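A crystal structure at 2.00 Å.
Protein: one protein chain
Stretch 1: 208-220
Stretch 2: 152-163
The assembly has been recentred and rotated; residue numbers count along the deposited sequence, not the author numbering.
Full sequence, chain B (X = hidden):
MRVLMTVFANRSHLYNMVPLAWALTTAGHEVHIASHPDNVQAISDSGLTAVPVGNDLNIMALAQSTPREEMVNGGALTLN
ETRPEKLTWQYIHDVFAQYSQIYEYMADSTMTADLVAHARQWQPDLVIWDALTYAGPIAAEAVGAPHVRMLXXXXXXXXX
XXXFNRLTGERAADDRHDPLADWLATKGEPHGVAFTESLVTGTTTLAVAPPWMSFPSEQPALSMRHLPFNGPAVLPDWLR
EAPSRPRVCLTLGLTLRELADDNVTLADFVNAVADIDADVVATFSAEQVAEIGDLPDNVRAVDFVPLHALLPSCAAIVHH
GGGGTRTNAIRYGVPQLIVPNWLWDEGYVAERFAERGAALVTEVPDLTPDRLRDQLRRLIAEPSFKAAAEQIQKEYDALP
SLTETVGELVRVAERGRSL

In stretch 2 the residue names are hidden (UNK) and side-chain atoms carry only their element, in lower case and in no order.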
# COMPACT_ATOMS: atom_id res chain seq x y z
N VAL B 208 -1.01 -13.08 -14.34
CA VAL B 208 -1.89 -12.90 -13.20
C VAL B 208 -3.05 -13.91 -13.21
O VAL B 208 -3.75 -14.06 -12.22
CB VAL B 208 -2.47 -11.47 -13.19
CG1 VAL B 208 -1.36 -10.44 -12.89
CG2 VAL B 208 -3.21 -11.16 -14.51
N ALA B 209 -3.31 -14.52 -14.35
CA ALA B 209 -4.36 -15.52 -14.50
C ALA B 209 -3.71 -16.91 -14.10
O ALA B 209 -2.51 -17.14 -14.37
CB ALA B 209 -4.83 -15.56 -15.98
N PRO B 210 -4.50 -17.78 -13.43
CA PRO B 210 -4.08 -19.18 -13.12
C PRO B 210 -3.72 -19.99 -14.34
O PRO B 210 -4.31 -19.81 -15.42
CB PRO B 210 -5.29 -19.78 -12.43
CG PRO B 210 -6.18 -18.58 -11.99
CD PRO B 210 -5.87 -17.48 -12.95
N PRO B 211 -2.65 -20.83 -14.20
CA PRO B 211 -2.10 -21.59 -15.32
C PRO B 211 -3.19 -22.39 -16.00
O PRO B 211 -3.21 -22.48 -17.20
CB PRO B 211 -1.10 -22.56 -14.64
CG PRO B 211 -0.48 -21.69 -13.52
CD PRO B 211 -1.81 -20.97 -12.99
N TRP B 212 -4.13 -22.91 -15.26
CA TRP B 212 -5.18 -23.80 -15.91
C TRP B 212 -6.05 -23.08 -16.94
O TRP B 212 -6.67 -23.74 -17.72
CB TRP B 212 -6.07 -24.50 -14.88
CG TRP B 212 -6.97 -23.58 -14.07
CD1 TRP B 212 -6.69 -23.08 -12.82
CD2 TRP B 212 -8.27 -23.13 -14.40
NE1 TRP B 212 -7.74 -22.32 -12.37
CE2 TRP B 212 -8.72 -22.32 -13.31
CE3 TRP B 212 -9.11 -23.29 -15.53
CZ2 TRP B 212 -9.98 -21.67 -13.32
CZ3 TRP B 212 -10.35 -22.65 -15.53
CH2 TRP B 212 -10.79 -21.87 -14.41
N MET B 213 -6.12 -21.76 -16.94
CA MET B 213 -6.96 -21.07 -17.90
C MET B 213 -6.11 -20.27 -18.88
O MET B 213 -6.66 -19.61 -19.75
CB MET B 213 -8.03 -20.16 -17.24
CG MET B 213 -7.43 -19.11 -16.30
SD MET B 213 -8.57 -17.72 -15.86
CE MET B 213 -8.24 -16.73 -17.23
N SER B 214 -4.79 -20.30 -18.75
CA SER B 214 -3.93 -19.50 -19.63
C SER B 214 -3.72 -20.14 -21.00
O SER B 214 -3.89 -21.36 -21.14
CB SER B 214 -2.60 -19.25 -18.99
OG SER B 214 -2.78 -18.49 -17.78
N PHE B 215 -3.36 -19.32 -22.01
CA PHE B 215 -2.92 -19.87 -23.30
C PHE B 215 -1.59 -20.61 -23.16
O PHE B 215 -0.79 -20.24 -22.31
CB PHE B 215 -2.74 -18.76 -24.33
CG PHE B 215 -3.96 -17.94 -24.54
CD1 PHE B 215 -5.21 -18.55 -24.69
CD2 PHE B 215 -3.85 -16.53 -24.60
CE1 PHE B 215 -6.36 -17.76 -24.89
CE2 PHE B 215 -4.97 -15.71 -24.81
CZ PHE B 215 -6.25 -16.31 -24.97
N PRO B 216 -1.36 -21.68 -23.99
CA PRO B 216 0.02 -22.22 -24.14
C PRO B 216 0.94 -21.12 -24.66
O PRO B 216 0.52 -20.27 -25.45
CB PRO B 216 -0.11 -23.36 -25.19
CG PRO B 216 -1.44 -23.14 -25.88
CD PRO B 216 -2.34 -22.43 -24.82
N SER B 217 2.16 -21.08 -24.16
CA SER B 217 3.12 -20.08 -24.59
C SER B 217 4.41 -20.80 -25.04
O SER B 217 4.76 -21.80 -24.51
CB SER B 217 3.41 -19.10 -23.43
OG SER B 217 4.31 -18.07 -23.83
N GLU B 218 5.08 -20.29 -26.05
CA GLU B 218 6.37 -20.80 -26.43
C GLU B 218 7.42 -20.21 -25.49
O GLU B 218 8.60 -20.46 -25.63
CB GLU B 218 6.67 -20.41 -27.88
CG GLU B 218 5.95 -21.31 -28.92
CD GLU B 218 6.36 -20.95 -30.35
OE1 GLU B 218 7.59 -20.93 -30.62
OE2 GLU B 218 5.47 -20.70 -31.21
N GLN B 219 6.98 -19.40 -24.53
CA GLN B 219 7.88 -18.87 -23.52
C GLN B 219 7.41 -19.17 -22.08
O GLN B 219 6.23 -19.47 -21.82
CB GLN B 219 8.15 -17.38 -23.77
CG GLN B 219 9.03 -17.12 -25.03
CD GLN B 219 8.25 -17.00 -26.35
OE1 GLN B 219 7.13 -16.47 -26.40
NE2 GLN B 219 8.86 -17.48 -27.44
N PRO B 220 8.36 -19.19 -21.14
CA PRO B 220 7.86 -19.49 -19.81
C PRO B 220 7.32 -18.17 -19.18
O PRO B 220 7.61 -17.05 -19.67
CB PRO B 220 9.11 -20.04 -19.09
CG PRO B 220 10.25 -19.99 -20.11
CD PRO B 220 9.82 -19.02 -21.16
N UNK B 152 -2.16 -8.60 -17.36
CA UNK B 152 -3.30 -8.04 -16.61
C UNK B 152 -4.56 -8.89 -16.96
O UNK B 152 -5.69 -8.60 -16.53
c UNK B 152 -3.44 -6.53 -17.00
c UNK B 152 -2.85 -5.95 -20.63
c UNK B 152 -3.69 -6.33 -18.46
c UNK B 152 -2.65 -6.04 -19.32
c UNK B 152 -4.14 -6.13 -21.17
c UNK B 152 -5.22 -6.40 -20.35
c UNK B 152 -5.00 -6.51 -18.97
N UNK B 153 -4.35 -9.98 -17.70
CA UNK B 153 -5.40 -11.01 -17.98
C UNK B 153 -4.62 -12.06 -18.76
O UNK B 153 -3.40 -12.18 -18.59
N UNK B 154 -5.27 -12.76 -19.67
CA UNK B 154 -4.54 -13.60 -20.61
C UNK B 154 -3.61 -12.89 -21.59
O UNK B 154 -3.74 -11.70 -21.89
c UNK B 154 -6.60 -15.31 -20.63
c UNK B 154 -7.36 -16.24 -21.67
c UNK B 154 -5.53 -14.50 -21.38
c UNK B 154 -6.13 -16.14 -19.45
N UNK B 155 -2.61 -13.62 -22.07
CA UNK B 155 -1.59 -13.03 -22.92
C UNK B 155 -1.99 -13.09 -24.41
O UNK B 155 -1.38 -13.83 -25.18
c UNK B 155 -0.25 -13.73 -22.67
c UNK B 155 0.91 -12.99 -23.30
o UNK B 155 0.80 -11.82 -23.81
o UNK B 155 1.98 -13.61 -23.25
N UNK B 156 -3.01 -12.31 -24.79
CA UNK B 156 -3.46 -12.25 -26.17
C UNK B 156 -2.30 -11.87 -27.07
O UNK B 156 -2.16 -12.37 -28.19
c UNK B 156 -5.85 -11.44 -25.60
c UNK B 156 -6.66 -12.66 -26.11
o UNK B 156 -6.16 -13.49 -26.88
n UNK B 156 -7.95 -12.72 -25.68
c UNK B 156 -4.55 -11.17 -26.33
N UNK B 157 -1.47 -10.93 -26.59
CA UNK B 157 -0.44 -10.38 -27.45
C UNK B 157 0.62 -11.43 -27.67
O UNK B 157 1.10 -11.57 -28.80
c UNK B 157 -0.46 -5.94 -30.17
c UNK B 157 2.50 -8.17 -27.42
c UNK B 157 1.96 -5.65 -29.97
c UNK B 157 0.19 -9.16 -26.75
c UNK B 157 0.76 -7.30 -28.56
n UNK B 157 2.99 -7.21 -28.28
c UNK B 157 -0.45 -6.98 -29.19
c UNK B 157 0.76 -5.29 -30.55
c UNK B 157 1.95 -6.67 -29.00
c UNK B 157 1.13 -8.28 -27.56
N UNK B 158 0.95 -12.19 -26.61
CA UNK B 158 2.00 -13.24 -26.76
C UNK B 158 1.51 -14.40 -27.62
O UNK B 158 2.24 -14.91 -28.51
N UNK B 159 0.25 -14.79 -27.38
CA UNK B 159 -0.43 -15.78 -28.25
C UNK B 159 -0.41 -15.39 -29.76
O UNK B 159 -0.01 -16.19 -30.64
n UNK B 159 -5.29 -16.06 -30.67
n UNK B 159 -5.96 -14.09 -29.62
c UNK B 159 -4.18 -16.99 -28.18
c UNK B 159 -2.70 -16.96 -28.62
c UNK B 159 -5.35 -15.29 -29.57
c UNK B 159 -1.88 -15.97 -27.76
n UNK B 159 -4.84 -15.71 -28.40
N UNK B 160 -0.77 -14.16 -30.09
CA UNK B 160 -0.68 -13.75 -31.47
C UNK B 160 0.81 -13.68 -31.89
O UNK B 160 1.15 -13.89 -33.06
c UNK B 160 -4.25 -11.09 -33.18
s UNK B 160 -3.82 -12.72 -32.61
c UNK B 160 -2.78 -12.24 -31.23
c UNK B 160 -1.30 -12.34 -31.67
N UNK B 161 1.68 -13.24 -30.98
CA UNK B 161 3.08 -13.03 -31.39
C UNK B 161 3.76 -14.38 -31.74
O UNK B 161 4.57 -14.46 -32.68
c UNK B 161 3.89 -12.33 -30.30
n UNK B 161 8.40 -9.54 -33.28
n UNK B 161 6.20 -9.56 -34.06
n UNK B 161 6.75 -10.68 -32.11
c UNK B 161 5.34 -12.16 -30.73
c UNK B 161 7.11 -9.96 -33.16
c UNK B 161 5.40 -11.21 -31.88
N UNK B 162 3.44 -15.39 -30.97
CA UNK B 162 3.96 -16.75 -31.25
C UNK B 162 3.53 -17.24 -32.61
O UNK B 162 4.41 -17.70 -33.39
c UNK B 162 4.34 -17.50 -28.92
c UNK B 162 3.56 -17.71 -30.17
o UNK B 162 3.87 -18.02 -27.91
o UNK B 162 5.40 -16.76 -28.92
N UNK B 163 2.24 -17.10 -32.91
CA UNK B 163 1.70 -17.48 -34.21
C UNK B 163 2.45 -16.71 -35.27
O UNK B 163 2.91 -17.31 -36.24
c UNK B 163 0.22 -17.12 -34.39
c UNK B 163 -1.90 -19.94 -33.54
c UNK B 163 -1.59 -17.93 -32.72
n UNK B 163 -1.00 -19.33 -34.29
n UNK B 163 -2.28 -19.11 -32.59
c UNK B 163 -0.74 -18.08 -33.77
O HOH W 1 -2.03 -13.78 -16.94
O HOH W 2 -2.35 -16.23 -21.34
O HOH W 3 2.98 -16.59 -25.53
O HOH W 4 6.74 -18.76 -32.58
O HOH W 5 1.57 -19.31 -28.09

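Position 152 carries one carbon and then a ring of six carbons; its CA-to-CB bond points away from stretch 1 and the side chain comes no nearer than 5.3 Å, so only its backbone takes part: its C lies 3.6 Å from Val-208 CG2. This is Phe-152. Position 153 has no side-chain atoms and is Gly-153; its N is also 3.6 Å from Val-208 CG2, and its O receives a hydrogen bond from water 1, which in turn accepts from Ala-209 N.

At 154 four carbons fork at the second; the CA-to-CB bond points toward stretch 1, and one tip is 3.1 Å from Met-213 CE. An all-carbon fork there means Leu-154. Its CD2 also meets Ala-209 CB at 3.8 Å, while CD1 sits over one face of the Phe-215 ring, 3.5 Å from CZ.

Position 155 shows two carbons, the second with two oxygens: Asp-155. It precedes the helix and caps it, OD1 accepting from the N of position 158 at 2.8 Å; its backbone O lies at the edge of Phe-215, 3.7 Å from CD2. Position 156 has three carbons ending in one oxygen and one nitrogen, the oxygen 3.3 Å from Phe-215 CE2, hence Gln-156. Position 157, a carbon followed by fused rings of eight carbons and one nitrogen, is Trp-157, and its CA-to-CB bond points away. Position 158 is bare: Gly-158. An ideal CB would point toward stretch 1 but lie 2.2 Å from Asp-155 OD2, a clash within the cap.

Position 159 has three carbons, a nitrogen, then a carbon bearing two nitrogens, and the chain crosses one face of the Phe-215 ring: Arg-159. Its CD lies over that face, 3.5 Å from the ring centroid, in a CH-pi contact opposite Leu-154, and Gln-156 OE1 accepts from NE at 3.0 Å and NH2 at 2.8 Å, bracing the arginine over the ring. Position 160, two carbons, sulfur and carbon unbranched, is Met-160; position 161, three carbons, a nitrogen, then a carbon carrying two more nitrogens, is Arg-161. Neither touches stretch 1.

Position 162 has two carbons and two terminal oxygens, one accepting from Glu-218 N at 3.2 Å: Asp-162, with OD2 as acceptor in a nearly straight bond. Position 163, one carbon and a five-membered ring with two nitrogens, is His-163, its CA-to-CB bond pointing away.

The rule is an aromatic ring clamped between an aliphatic tip and an arginine's methylene, with a polar anchor further along the helix. Waters 3 and 5 donate to Asp-162 OD2 and reach Ser-217 OG and Pro-216 O, so one carboxylate oxygen organises a stretch of loop directly and through solvent.

Stretch 2 152-163: FGLDQWGRMRDH
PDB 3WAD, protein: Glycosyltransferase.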